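Local coordinates for conserved domain protein (Bacillus anthracis, PDB 3FBQ) that is of unknown function but carries domains of two uncharacterised families assigned to the E-set group of immunoglobulin-like beta folds, at residues A[176-182]-A[195-201]; A[183-189]-A[220-224]; A[238-244]-A[284-290]; A[244-250]-A[278-283]. All coordinates share one frame. Residues are numbered along the deposited sequence.

How the interactions relate
All four contacts belong to one beta domain, and they differ in how much of its interior they use. Interaction 1 is the buried one: strands 175-184 and 196-203 meet through side chains across the core. Interactions 3 and 4 are partly buried and hold the same two strands, 239-247 and 281-289, sharing Pro244; backbone hydrogen bonds dominate both, regular over 239-242 in interaction 3 and thinning out in interaction 4. Strand 196-203 neighbours 239-247 in the sheet, so interaction 1 touches interactions 3 and 4. Interaction 2 lies at the surface, at the C-terminal end of strand 175-184, and relies chiefly on an arginine, an aspartate and an asparagine, with Tyr222 and Val184 packing beside them.

Interaction 1: A[176-182]-A[195-201]; sequences FILYYNQ and VDVELTV
Leu178, Tyr180, Leu199 and Val201 form the apolar centre between two extended strands that pack through their side chains, their axes 7.8 Å apart at closest and their directions 146° from parallel. Leu178 (m,t) places CD1 3.7 Å from Val201 CG2 and 4.1 Å from Leu199 CD1. Leu199 (m,t) reaches over the face of the Tyr180 ring, its CD1 3.6 Å from the ring centroid in a CH-pi contact. Farther out, the edge of Phe176 meets Val201, CZ to CG1 4.1 Å. The wide spacing, with CA atoms of Leu178 and Leu199 9.1 Å apart, is consistent with two parts of one curled sheet facing each other across a sandwich-like core, as in E-set folds; Trp226 and Phe230 of strand 224-231 pack beside Tyr180 and Phe176. Toward the polar edge, Tyr180 takes chi1 p and its OH donates to Val197 O at 2.9 Å. The tyrosine can sit in the hydrophobic interior because its hydroxyl is satisfied by a backbone carbonyl of the opposing strand.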
# COMPACT_ATOMS: atom_id res chain seq x y z
N PHE A 176 -28.84 13.17 -3.69
CA PHE A 176 -29.72 12.00 -3.96
C PHE A 176 -29.04 10.95 -4.80
O PHE A 176 -28.22 11.29 -5.63
CB PHE A 176 -31.07 12.43 -4.54
CG PHE A 176 -31.05 12.74 -6.02
CD1 PHE A 176 -31.06 14.05 -6.47
CD2 PHE A 176 -31.06 11.73 -6.95
CE1 PHE A 176 -31.08 14.37 -7.83
CE2 PHE A 176 -31.03 12.03 -8.30
CZ PHE A 176 -31.08 13.35 -8.75
N ILE A 177 -29.42 9.69 -4.66
CA ILE A 177 -28.71 8.55 -5.35
C ILE A 177 -29.55 7.73 -6.29
O ILE A 177 -30.63 7.31 -5.94
CB ILE A 177 -28.14 7.57 -4.32
CG1 ILE A 177 -27.23 8.30 -3.31
CG2 ILE A 177 -27.40 6.45 -5.02
CD1 ILE A 177 -26.92 7.46 -2.14
N LEU A 178 -29.07 7.50 -7.50
CA LEU A 178 -29.76 6.54 -8.40
C LEU A 178 -29.04 5.18 -8.49
O LEU A 178 -27.90 5.09 -8.94
CB LEU A 178 -29.95 7.12 -9.81
CG LEU A 178 -30.78 8.41 -9.87
CD1 LEU A 178 -30.83 8.88 -11.29
CD2 LEU A 178 -32.18 8.35 -9.28
N TYR A 179 -29.71 4.13 -8.04
CA TYR A 179 -29.19 2.80 -8.20
C TYR A 179 -29.76 2.15 -9.45
O TYR A 179 -30.95 2.15 -9.71
CB TYR A 179 -29.66 1.96 -7.06
CG TYR A 179 -29.14 2.38 -5.74
CD1 TYR A 179 -27.95 1.83 -5.23
CD2 TYR A 179 -29.89 3.28 -4.92
CE1 TYR A 179 -27.49 2.16 -3.99
CE2 TYR A 179 -29.42 3.62 -3.64
CZ TYR A 179 -28.23 3.05 -3.20
OH TYR A 179 -27.77 3.39 -1.95
N TYR A 180 -28.89 1.51 -10.19
CA TYR A 180 -29.35 0.87 -11.39
C TYR A 180 -28.30 -0.10 -11.99
O TYR A 180 -27.21 -0.29 -11.41
CB TYR A 180 -29.70 1.98 -12.36
CG TYR A 180 -28.46 2.68 -12.85
CD1 TYR A 180 -27.85 3.68 -12.09
CD2 TYR A 180 -27.88 2.32 -14.08
CE1 TYR A 180 -26.68 4.31 -12.56
CE2 TYR A 180 -26.72 2.94 -14.56
CZ TYR A 180 -26.13 3.92 -13.80
OH TYR A 180 -25.02 4.52 -14.32
N ASN A 181 -28.63 -0.72 -13.14
CA ASN A 181 -27.74 -1.73 -13.77
C ASN A 181 -27.95 -1.83 -15.24
O ASN A 181 -29.02 -1.48 -15.71
CB ASN A 181 -27.89 -3.12 -13.17
CG ASN A 181 -29.29 -3.61 -13.22
OD1 ASN A 181 -29.90 -3.81 -14.29
ND2 ASN A 181 -29.83 -3.83 -12.06
N GLN A 182 -26.93 -2.34 -15.93
CA GLN A 182 -26.96 -2.54 -17.37
C GLN A 182 -27.03 -4.01 -17.55
O GLN A 182 -26.43 -4.75 -16.76
CB GLN A 182 -25.70 -1.97 -18.05
CG GLN A 182 -24.36 -2.39 -17.48
CD GLN A 182 -23.16 -1.74 -18.20
OE1 GLN A 182 -22.25 -2.43 -18.73
NE2 GLN A 182 -23.12 -0.41 -18.18
N VAL A 195 -19.15 -2.07 -22.81
CA VAL A 195 -20.40 -1.34 -22.69
C VAL A 195 -20.49 -0.60 -21.36
O VAL A 195 -20.35 -1.21 -20.30
CB VAL A 195 -21.62 -2.27 -22.83
CG1 VAL A 195 -22.89 -1.46 -23.01
CG2 VAL A 195 -21.42 -3.23 -23.99
N ASP A 196 -20.72 0.71 -21.42
CA ASP A 196 -20.68 1.54 -20.25
C ASP A 196 -21.87 2.47 -20.26
O ASP A 196 -21.98 3.33 -21.13
CB ASP A 196 -19.38 2.32 -20.26
CG ASP A 196 -19.31 3.32 -19.16
OD1 ASP A 196 -18.89 4.46 -19.44
OD2 ASP A 196 -19.70 2.98 -18.02
N VAL A 197 -22.76 2.31 -19.29
CA VAL A 197 -24.06 3.03 -19.27
C VAL A 197 -24.12 4.19 -18.29
O VAL A 197 -24.21 4.00 -17.09
CB VAL A 197 -25.26 2.11 -18.96
CG1 VAL A 197 -26.49 2.80 -19.33
CG2 VAL A 197 -25.19 0.84 -19.72
N GLU A 198 -24.10 5.40 -18.84
CA GLU A 198 -24.12 6.64 -18.10
C GLU A 198 -25.52 7.15 -18.09
O GLU A 198 -26.20 6.97 -19.07
CB GLU A 198 -23.32 7.68 -18.88
CG GLU A 198 -22.36 8.46 -18.01
CD GLU A 198 -21.13 7.62 -17.68
OE1 GLU A 198 -20.61 7.80 -16.56
OE2 GLU A 198 -20.72 6.77 -18.54
N LEU A 199 -25.94 7.80 -17.02
CA LEU A 199 -27.22 8.48 -16.96
C LEU A 199 -27.04 9.96 -16.76
O LEU A 199 -26.14 10.44 -16.06
CB LEU A 199 -28.04 7.99 -15.79
CG LEU A 199 -28.13 6.53 -15.39
CD1 LEU A 199 -28.82 6.53 -14.04
CD2 LEU A 199 -28.88 5.67 -16.40
N THR A 200 -27.95 10.69 -17.37
CA THR A 200 -27.97 12.14 -17.32
C THR A 200 -29.32 12.40 -16.75
O THR A 200 -30.29 11.69 -17.08
CB THR A 200 -27.80 12.70 -18.77
OG1 THR A 200 -26.59 13.47 -18.83
CG2 THR A 200 -29.03 13.50 -19.27
N VAL A 201 -29.41 13.40 -15.87
CA VAL A 201 -30.62 13.59 -15.09
C VAL A 201 -31.26 14.97 -15.24
O VAL A 201 -30.58 15.97 -15.10
CB VAL A 201 -30.41 13.19 -13.59
CG1 VAL A 201 -31.66 13.31 -12.83
CG2 VAL A 201 -29.93 11.74 -13.48

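Interaction 2: A[183-189]-A[220-224]; sequences EVSKGAR and DPYNI
Arg189 and Asp220 form a salt bridge, NH2 to OD2 3.0 Å, supplemented by a weak hydrogen bond from Arg189 NH2 to Asp220 OD1 at 3.3 Å. The same NH2 makes a weak bond to Asn223 OD1 at 2.8 Å, and that oxygen also accepts from the backbone Val184 N at 3.2 Å. Arg189 NE donates a hydrogen bond to Val184 O at 3.1 Å, so the guanidinium, carried by the helix, ties the end of strand 175-184 to the loop 220-224. Chi1 m followed by t at chi2 and chi3 extends the side chain that far.

Segment 183-189 leaves strand 175-184, passes Ser185 and enters helix 186-191. Ser185, chi1 p, is the N-cap, its OG accepting from Ala188 N at 3.0 Å. Segment 220-224 is an irregular connection between strands 208-218 and 224-231. Asp220 OD2 accepts from Tyr222 N at 2.9 Å, an Asx turn, and also from Asn223 N at 3.0 Å, which makes it an Asx motif. The two backbones come nearest at Glu183 and Asn223, CA to CA 4.7 Å.

Tyr222 packs against this polar cluster. Arg189 CD lies over its ring, 3.9 Å from the Tyr222 centroid, in a CH-pi contact, and Val184 CG2 touches Tyr222 CB at 3.6 Å. The hydroxyl of Tyr222 is hydrogen-bonded to Trp192 O, while Pro221 O accepts from Lys41 NZ of a second subunit.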
# COMPACT_ATOMS: atom_id res chain seq x y z
N GLU A 183 -27.80 -4.42 -18.56
CA GLU A 183 -27.78 -5.77 -19.15
C GLU A 183 -27.41 -5.76 -20.65
O GLU A 183 -27.82 -4.87 -21.40
CB GLU A 183 -29.11 -6.45 -18.93
CG GLU A 183 -29.34 -6.80 -17.48
CD GLU A 183 -30.82 -7.04 -17.20
OE1 GLU A 183 -31.48 -7.72 -18.02
OE2 GLU A 183 -31.33 -6.53 -16.16
N VAL A 184 -26.59 -6.74 -21.05
CA VAL A 184 -26.09 -6.90 -22.43
C VAL A 184 -26.43 -8.34 -22.96
O VAL A 184 -26.18 -9.36 -22.28
CB VAL A 184 -24.56 -6.68 -22.47
CG1 VAL A 184 -24.08 -6.50 -23.89
CG2 VAL A 184 -24.19 -5.47 -21.67
N SER A 185 -27.01 -8.40 -24.16
CA SER A 185 -27.46 -9.67 -24.75
C SER A 185 -26.31 -10.44 -25.38
O SER A 185 -25.28 -9.84 -25.72
CB SER A 185 -28.47 -9.41 -25.85
OG SER A 185 -27.78 -8.89 -26.98
N LYS A 186 -26.52 -11.75 -25.59
CA LYS A 186 -25.54 -12.56 -26.35
C LYS A 186 -25.22 -11.91 -27.71
O LYS A 186 -24.04 -11.81 -28.05
CB LYS A 186 -25.91 -14.06 -26.44
CG LYS A 186 -27.14 -14.42 -27.29
CD LYS A 186 -26.79 -14.80 -28.78
CE LYS A 186 -27.99 -14.65 -29.75
NZ LYS A 186 -28.32 -15.97 -30.39
N GLY A 187 -26.22 -11.42 -28.44
CA GLY A 187 -25.96 -10.64 -29.65
C GLY A 187 -24.90 -9.58 -29.41
O GLY A 187 -23.78 -9.67 -29.92
N ALA A 188 -25.26 -8.60 -28.56
CA ALA A 188 -24.47 -7.40 -28.32
C ALA A 188 -23.07 -7.67 -27.71
O ALA A 188 -22.07 -7.04 -28.12
CB ALA A 188 -25.24 -6.49 -27.47
N ARG A 189 -23.01 -8.59 -26.74
CA ARG A 189 -21.71 -8.91 -26.08
C ARG A 189 -20.67 -9.23 -27.13
O ARG A 189 -19.46 -8.97 -26.94
CB ARG A 189 -21.81 -10.11 -25.14
CG ARG A 189 -22.89 -10.04 -24.12
CD ARG A 189 -22.62 -11.00 -23.02
NE ARG A 189 -23.37 -10.58 -21.86
CZ ARG A 189 -23.09 -10.90 -20.60
NH1 ARG A 189 -22.06 -11.68 -20.30
NH2 ARG A 189 -23.87 -10.42 -19.63
N ASP A 220 -20.06 -10.71 -14.54
CA ASP A 220 -19.44 -10.78 -15.81
C ASP A 220 -19.05 -9.39 -16.25
O ASP A 220 -19.35 -8.42 -15.56
CB ASP A 220 -20.27 -11.58 -16.82
CG ASP A 220 -21.60 -10.96 -17.13
OD1 ASP A 220 -22.62 -11.64 -16.80
OD2 ASP A 220 -21.63 -9.84 -17.70
N PRO A 221 -18.32 -9.29 -17.37
CA PRO A 221 -17.82 -7.98 -17.68
C PRO A 221 -18.87 -6.98 -18.13
O PRO A 221 -18.50 -5.83 -18.36
CB PRO A 221 -16.79 -8.25 -18.82
CG PRO A 221 -16.38 -9.63 -18.61
CD PRO A 221 -17.59 -10.34 -18.12
N TYR A 222 -20.15 -7.38 -18.19
CA TYR A 222 -21.22 -6.68 -18.95
C TYR A 222 -22.42 -6.27 -18.13
O TYR A 222 -22.88 -5.13 -18.25
CB TYR A 222 -21.81 -7.57 -20.03
CG TYR A 222 -20.86 -7.93 -21.11
CD1 TYR A 222 -20.18 -9.16 -21.09
CD2 TYR A 222 -20.63 -7.05 -22.18
CE1 TYR A 222 -19.29 -9.53 -22.11
CE2 TYR A 222 -19.71 -7.40 -23.21
CZ TYR A 222 -19.05 -8.64 -23.16
OH TYR A 222 -18.16 -8.97 -24.15
N ASN A 223 -22.98 -7.21 -17.37
CA ASN A 223 -24.07 -6.92 -16.43
C ASN A 223 -23.57 -6.32 -15.10
O ASN A 223 -23.24 -7.07 -14.15
CB ASN A 223 -24.86 -8.19 -16.18
CG ASN A 223 -25.77 -8.57 -17.37
OD1 ASN A 223 -25.46 -8.33 -18.57
ND2 ASN A 223 -26.91 -9.16 -17.04
N ILE A 224 -23.49 -4.98 -15.04
CA ILE A 224 -22.91 -4.24 -13.93
C ILE A 224 -24.02 -3.48 -13.16
O ILE A 224 -24.73 -2.69 -13.75
CB ILE A 224 -21.80 -3.19 -14.43
CG1 ILE A 224 -20.78 -3.76 -15.44
CG2 ILE A 224 -21.08 -2.52 -13.33
CD1 ILE A 224 -20.44 -5.16 -15.27

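Interaction 3: A[238-244]-A[284-290]; sequences TKLIVTP and DDIVIDL
Strand 239-247 pairs here with strand 281-289, an outermost strand of its sheet within this chain, in an antiparallel contact that is regular for 239-242 with 286-289 and breaks at Asp284 and Asp285. The axes of segments 239-244 and 286-289 approach to 4.7 Å with their directions 159° apart. Leu240 with Ile288 and Val242 with Ile286 are hydrogen-bonded pairs; Lys239 with Asp289 and Ile241 with Val287 are the non-hydrogen-bonded ones. The bonds are reciprocal: Leu240 N to Ile288 O 2.8 Å, Ile288 N to Leu240 O 2.9 Å, and both Val242 N to Ile286 O and Ile286 N to Val242 O 2.7 Å. Beyond them, Leu290 N makes a weak bond to Thr238 O at 3.0 Å.

One face carries Leu240, Val242, Ile286 and Ile288, all buried. Val242 (t) sets CG2 3.9 Å from Ile288 CD1, and Leu240 (m,t) sets CD1 3.8 Å from Leu290 CD2. Met166 of strand 162-171 and Ile153 of strand 149-157 pack against Ile288 on this side. The other face carries Lys239, Ile241, Val287 and Asp289 and is more exposed, with Ile241 CG1 4.0 Å from Val287 CG2.

Strand 239-247 bonds to strand 196-203 along its other edge. An apolar inner face and a mixed outer one are what one layer of a beta sandwich presents, consistent with the immunoglobulin-like fold of the E-set clan.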
# COMPACT_ATOMS: atom_id res chain seq x y z
N THR A 238 -41.41 16.90 -9.39
CA THR A 238 -42.36 15.77 -9.30
C THR A 238 -41.79 14.49 -9.92
O THR A 238 -42.10 13.38 -9.48
CB THR A 238 -43.62 16.10 -10.13
OG1 THR A 238 -44.26 17.25 -9.56
CG2 THR A 238 -44.57 14.91 -10.16
N LYS A 239 -40.97 14.65 -10.95
CA LYS A 239 -40.55 13.52 -11.75
C LYS A 239 -39.12 13.76 -12.21
O LYS A 239 -38.76 14.92 -12.52
CB LYS A 239 -41.47 13.39 -12.97
CG LYS A 239 -42.85 12.76 -12.69
CD LYS A 239 -43.61 12.57 -13.99
CE LYS A 239 -43.67 13.92 -14.74
NZ LYS A 239 -43.58 13.85 -16.28
N LEU A 240 -38.33 12.68 -12.27
CA LEU A 240 -36.99 12.71 -12.88
C LEU A 240 -37.03 12.11 -14.27
O LEU A 240 -37.64 11.04 -14.49
CB LEU A 240 -35.95 11.94 -12.05
CG LEU A 240 -35.62 12.59 -10.70
CD1 LEU A 240 -34.90 11.66 -9.72
CD2 LEU A 240 -34.84 13.89 -10.90
N ILE A 241 -36.38 12.79 -15.21
CA ILE A 241 -36.26 12.27 -16.57
C ILE A 241 -34.81 11.88 -16.77
O ILE A 241 -33.88 12.72 -16.68
CB ILE A 241 -36.81 13.28 -17.67
CG1 ILE A 241 -38.28 13.63 -17.43
CG2 ILE A 241 -36.70 12.65 -19.07
CD1 ILE A 241 -38.49 14.91 -16.62
N VAL A 242 -34.62 10.58 -16.97
CA VAL A 242 -33.30 9.99 -16.97
C VAL A 242 -32.94 9.54 -18.37
O VAL A 242 -33.64 8.70 -18.97
CB VAL A 242 -33.24 8.73 -16.04
CG1 VAL A 242 -31.84 8.07 -16.11
CG2 VAL A 242 -33.58 9.07 -14.58
N THR A 243 -31.83 10.04 -18.90
CA THR A 243 -31.41 9.50 -20.19
C THR A 243 -30.11 8.65 -20.05
O THR A 243 -29.05 9.16 -19.60
CB THR A 243 -31.35 10.58 -21.32
OG1 THR A 243 -29.99 10.90 -21.62
CG2 THR A 243 -32.12 11.88 -20.97
N PRO A 244 -30.20 7.34 -20.42
CA PRO A 244 -29.06 6.42 -20.47
C PRO A 244 -28.22 6.64 -21.72
O PRO A 244 -28.67 6.37 -22.83
CB PRO A 244 -29.72 5.03 -20.53
CG PRO A 244 -31.21 5.24 -20.36
CD PRO A 244 -31.47 6.65 -20.75
N ASP A 284 -31.41 6.43 -24.88
CA ASP A 284 -32.78 5.86 -24.61
C ASP A 284 -33.80 6.82 -23.87
O ASP A 284 -33.94 7.94 -24.33
CB ASP A 284 -32.74 4.49 -23.94
CG ASP A 284 -31.36 3.83 -23.99
OD1 ASP A 284 -31.26 2.64 -23.65
OD2 ASP A 284 -30.38 4.45 -24.34
N ASP A 285 -34.49 6.45 -22.77
CA ASP A 285 -35.16 7.48 -21.88
C ASP A 285 -36.28 7.23 -20.82
O ASP A 285 -37.40 6.99 -21.17
CB ASP A 285 -35.57 8.69 -22.70
CG ASP A 285 -35.25 9.98 -22.01
OD1 ASP A 285 -34.09 10.37 -22.02
OD2 ASP A 285 -36.14 10.64 -21.50
N ILE A 286 -35.97 7.40 -19.53
CA ILE A 286 -36.85 6.97 -18.41
C ILE A 286 -37.45 7.98 -17.42
O ILE A 286 -36.78 8.90 -17.00
CB ILE A 286 -36.10 6.02 -17.50
CG1 ILE A 286 -35.30 5.04 -18.30
CG2 ILE A 286 -37.05 5.27 -16.66
CD1 ILE A 286 -34.93 3.86 -17.52
N VAL A 287 -38.70 7.74 -17.00
CA VAL A 287 -39.46 8.60 -16.09
C VAL A 287 -39.76 8.01 -14.72
O VAL A 287 -40.43 7.00 -14.58
CB VAL A 287 -40.70 9.16 -16.76
CG1 VAL A 287 -41.64 9.79 -15.74
CG2 VAL A 287 -40.24 10.15 -17.82
N ILE A 288 -39.21 8.68 -13.72
CA ILE A 288 -39.30 8.25 -12.36
C ILE A 288 -40.19 9.22 -11.58
O ILE A 288 -39.92 10.43 -11.55
CB ILE A 288 -37.90 8.23 -11.78
CG1 ILE A 288 -37.12 7.06 -12.40
CG2 ILE A 288 -37.93 8.13 -10.29
CD1 ILE A 288 -35.63 6.98 -12.00
N ASP A 289 -41.25 8.68 -10.98
CA ASP A 289 -42.07 9.43 -10.05
C ASP A 289 -41.34 9.64 -8.73
O ASP A 289 -41.15 8.69 -7.96
CB ASP A 289 -43.31 8.62 -9.70
CG ASP A 289 -44.45 8.77 -10.72
OD1 ASP A 289 -44.18 8.89 -11.95
OD2 ASP A 289 -45.63 8.77 -10.26
N LEU A 290 -40.91 10.87 -8.44
CA LEU A 290 -40.72 11.20 -7.05
C LEU A 290 -42.15 11.04 -6.51
O LEU A 290 -43.14 11.65 -7.04
CB LEU A 290 -40.21 12.63 -6.91
CG LEU A 290 -38.98 13.05 -7.75
CD1 LEU A 290 -38.58 14.51 -7.60
CD2 LEU A 290 -37.81 12.21 -7.35

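Interaction 4: A[244-250]-A[278-283]; sequences PRVHLRV and KKDIVL
Backbone hydrogen bonds join the segments, which run antiparallel with end-to-end directions 178° apart. Val246 and Val282 form a hydrogen-bonded pair, Val246 N to Val282 O and Val282 N to Val246 O both 2.8 Å. Next comes the non-hydrogen-bonded pair of His247 and Ile281, CA to CA 4.3 Å, and then a very short bond from Leu248 N to Asp280 O at 2.5 Å. Beta pairing gives way to loop here: the return contact, Asp280 N to Leu248 O at 2.7 Å, has too poor an angle to bond. CA-H...O contacts fill in between, such as Ile281 CA to Val246 O at 3.1 Å. Apolar packing is concentrated on the buried face: Val246 (t) sets CB 4.0 Å from Val282 CG2, and Leu248 CD1 lies 4.0 Å from Val282 CG1. On the opposite, more exposed face, Ile281 CD1 approaches His247 ND1 to 3.3 Å and Arg249 NH1 to 3.7 Å. Lys278 makes a cation-pi contact with Trp192, just after helix 186-191, and strand 196-203 flanks 244-247 on the edge away from 281-282.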
# COMPACT_ATOMS: atom_id res chain seq x y z
N PRO A 244 -30.20 7.34 -20.42
CA PRO A 244 -29.06 6.42 -20.47
C PRO A 244 -28.22 6.64 -21.72
O PRO A 244 -28.67 6.37 -22.83
CB PRO A 244 -29.72 5.03 -20.53
CG PRO A 244 -31.21 5.24 -20.36
CD PRO A 244 -31.47 6.65 -20.75
N ARG A 245 -27.01 7.18 -21.53
CA ARG A 245 -26.00 7.28 -22.59
C ARG A 245 -25.20 5.98 -22.60
O ARG A 245 -24.78 5.52 -21.54
CB ARG A 245 -25.08 8.47 -22.33
CG ARG A 245 -25.65 9.78 -22.83
CD ARG A 245 -25.40 10.96 -21.86
NE ARG A 245 -26.42 12.03 -21.97
CZ ARG A 245 -27.14 12.33 -23.08
NH1 ARG A 245 -26.94 11.67 -24.24
NH2 ARG A 245 -28.06 13.30 -23.05
N VAL A 246 -25.02 5.35 -23.75
CA VAL A 246 -24.32 4.06 -23.74
C VAL A 246 -23.08 4.17 -24.61
O VAL A 246 -23.21 4.50 -25.77
CB VAL A 246 -25.21 2.92 -24.27
CG1 VAL A 246 -24.41 1.66 -24.47
CG2 VAL A 246 -26.30 2.63 -23.32
N HIS A 247 -21.90 3.91 -24.06
CA HIS A 247 -20.63 4.08 -24.81
C HIS A 247 -19.97 2.74 -25.08
O HIS A 247 -19.39 2.11 -24.18
CB HIS A 247 -19.62 5.04 -24.12
CG HIS A 247 -20.27 6.07 -23.26
ND1 HIS A 247 -21.14 7.02 -23.76
CD2 HIS A 247 -20.21 6.29 -21.92
CE1 HIS A 247 -21.57 7.79 -22.76
NE2 HIS A 247 -21.02 7.36 -21.63
N LEU A 248 -20.05 2.34 -26.35
CA LEU A 248 -19.59 1.05 -26.82
C LEU A 248 -18.23 1.16 -27.48
O LEU A 248 -17.95 2.11 -28.22
CB LEU A 248 -20.56 0.53 -27.84
CG LEU A 248 -21.94 0.66 -27.26
CD1 LEU A 248 -22.92 0.99 -28.39
CD2 LEU A 248 -22.26 -0.62 -26.51
N ARG A 249 -17.39 0.17 -27.21
CA ARG A 249 -16.02 0.21 -27.67
C ARG A 249 -15.53 -1.20 -28.04
O ARG A 249 -16.15 -2.19 -27.66
CB ARG A 249 -15.16 0.84 -26.57
CG ARG A 249 -14.71 2.27 -26.85
CD ARG A 249 -15.69 3.41 -26.46
NE ARG A 249 -14.96 4.67 -26.20
CZ ARG A 249 -15.51 5.86 -25.92
NH1 ARG A 249 -16.84 6.03 -25.87
NH2 ARG A 249 -14.70 6.90 -25.70
N VAL A 250 -14.44 -1.29 -28.80
CA VAL A 250 -13.74 -2.57 -28.94
C VAL A 250 -12.24 -2.42 -28.61
O VAL A 250 -11.71 -3.12 -27.75
CB VAL A 250 -13.96 -3.24 -30.35
CG1 VAL A 250 -12.66 -3.26 -31.15
CG2 VAL A 250 -14.53 -4.66 -30.20
N LYS A 278 -16.71 0.57 -34.68
CA LYS A 278 -16.36 -0.40 -33.65
C LYS A 278 -16.00 0.30 -32.34
O LYS A 278 -15.40 -0.31 -31.45
CB LYS A 278 -15.19 -1.27 -34.12
CG LYS A 278 -15.61 -2.55 -34.82
CD LYS A 278 -17.11 -2.75 -34.73
CE LYS A 278 -17.46 -3.99 -33.91
NZ LYS A 278 -16.29 -4.47 -33.12
N LYS A 279 -16.37 1.57 -32.22
CA LYS A 279 -16.53 2.21 -30.92
C LYS A 279 -17.51 3.38 -31.00
O LYS A 279 -17.13 4.48 -31.40
CB LYS A 279 -15.18 2.68 -30.39
CG LYS A 279 -13.99 2.00 -31.03
CD LYS A 279 -12.69 2.37 -30.32
CE LYS A 279 -11.89 3.38 -31.11
NZ LYS A 279 -10.92 2.72 -32.03
N ASP A 280 -18.76 3.13 -30.63
CA ASP A 280 -19.79 4.21 -30.56
C ASP A 280 -20.56 4.58 -29.24
O ASP A 280 -20.35 3.99 -28.18
CB ASP A 280 -20.73 4.23 -31.82
CG ASP A 280 -21.60 2.96 -31.98
OD1 ASP A 280 -21.18 1.84 -31.59
OD2 ASP A 280 -22.71 3.09 -32.55
N ILE A 281 -21.42 5.59 -29.34
CA ILE A 281 -22.24 6.10 -28.27
C ILE A 281 -23.73 6.08 -28.74
O ILE A 281 -24.02 6.55 -29.83
CB ILE A 281 -21.72 7.52 -27.83
CG1 ILE A 281 -20.21 7.45 -27.50
CG2 ILE A 281 -22.61 8.15 -26.69
CD1 ILE A 281 -19.66 8.42 -26.39
N VAL A 282 -24.65 5.52 -27.93
CA VAL A 282 -26.13 5.52 -28.23
C VAL A 282 -26.98 6.05 -27.02
O VAL A 282 -26.35 6.34 -25.97
CB VAL A 282 -26.61 4.14 -28.87
CG1 VAL A 282 -25.56 3.60 -29.84
CG2 VAL A 282 -26.92 3.10 -27.85
N LEU A 283 -28.33 6.17 -27.14
CA LEU A 283 -29.25 6.73 -26.10
C LEU A 283 -30.62 6.07 -25.93
O LEU A 283 -30.95 5.24 -26.72
CB LEU A 283 -29.50 8.20 -26.34
CG LEU A 283 -28.47 8.93 -27.17
CD1 LEU A 283 -27.27 9.27 -26.35
CD2 LEU A 283 -28.10 8.10 -28.37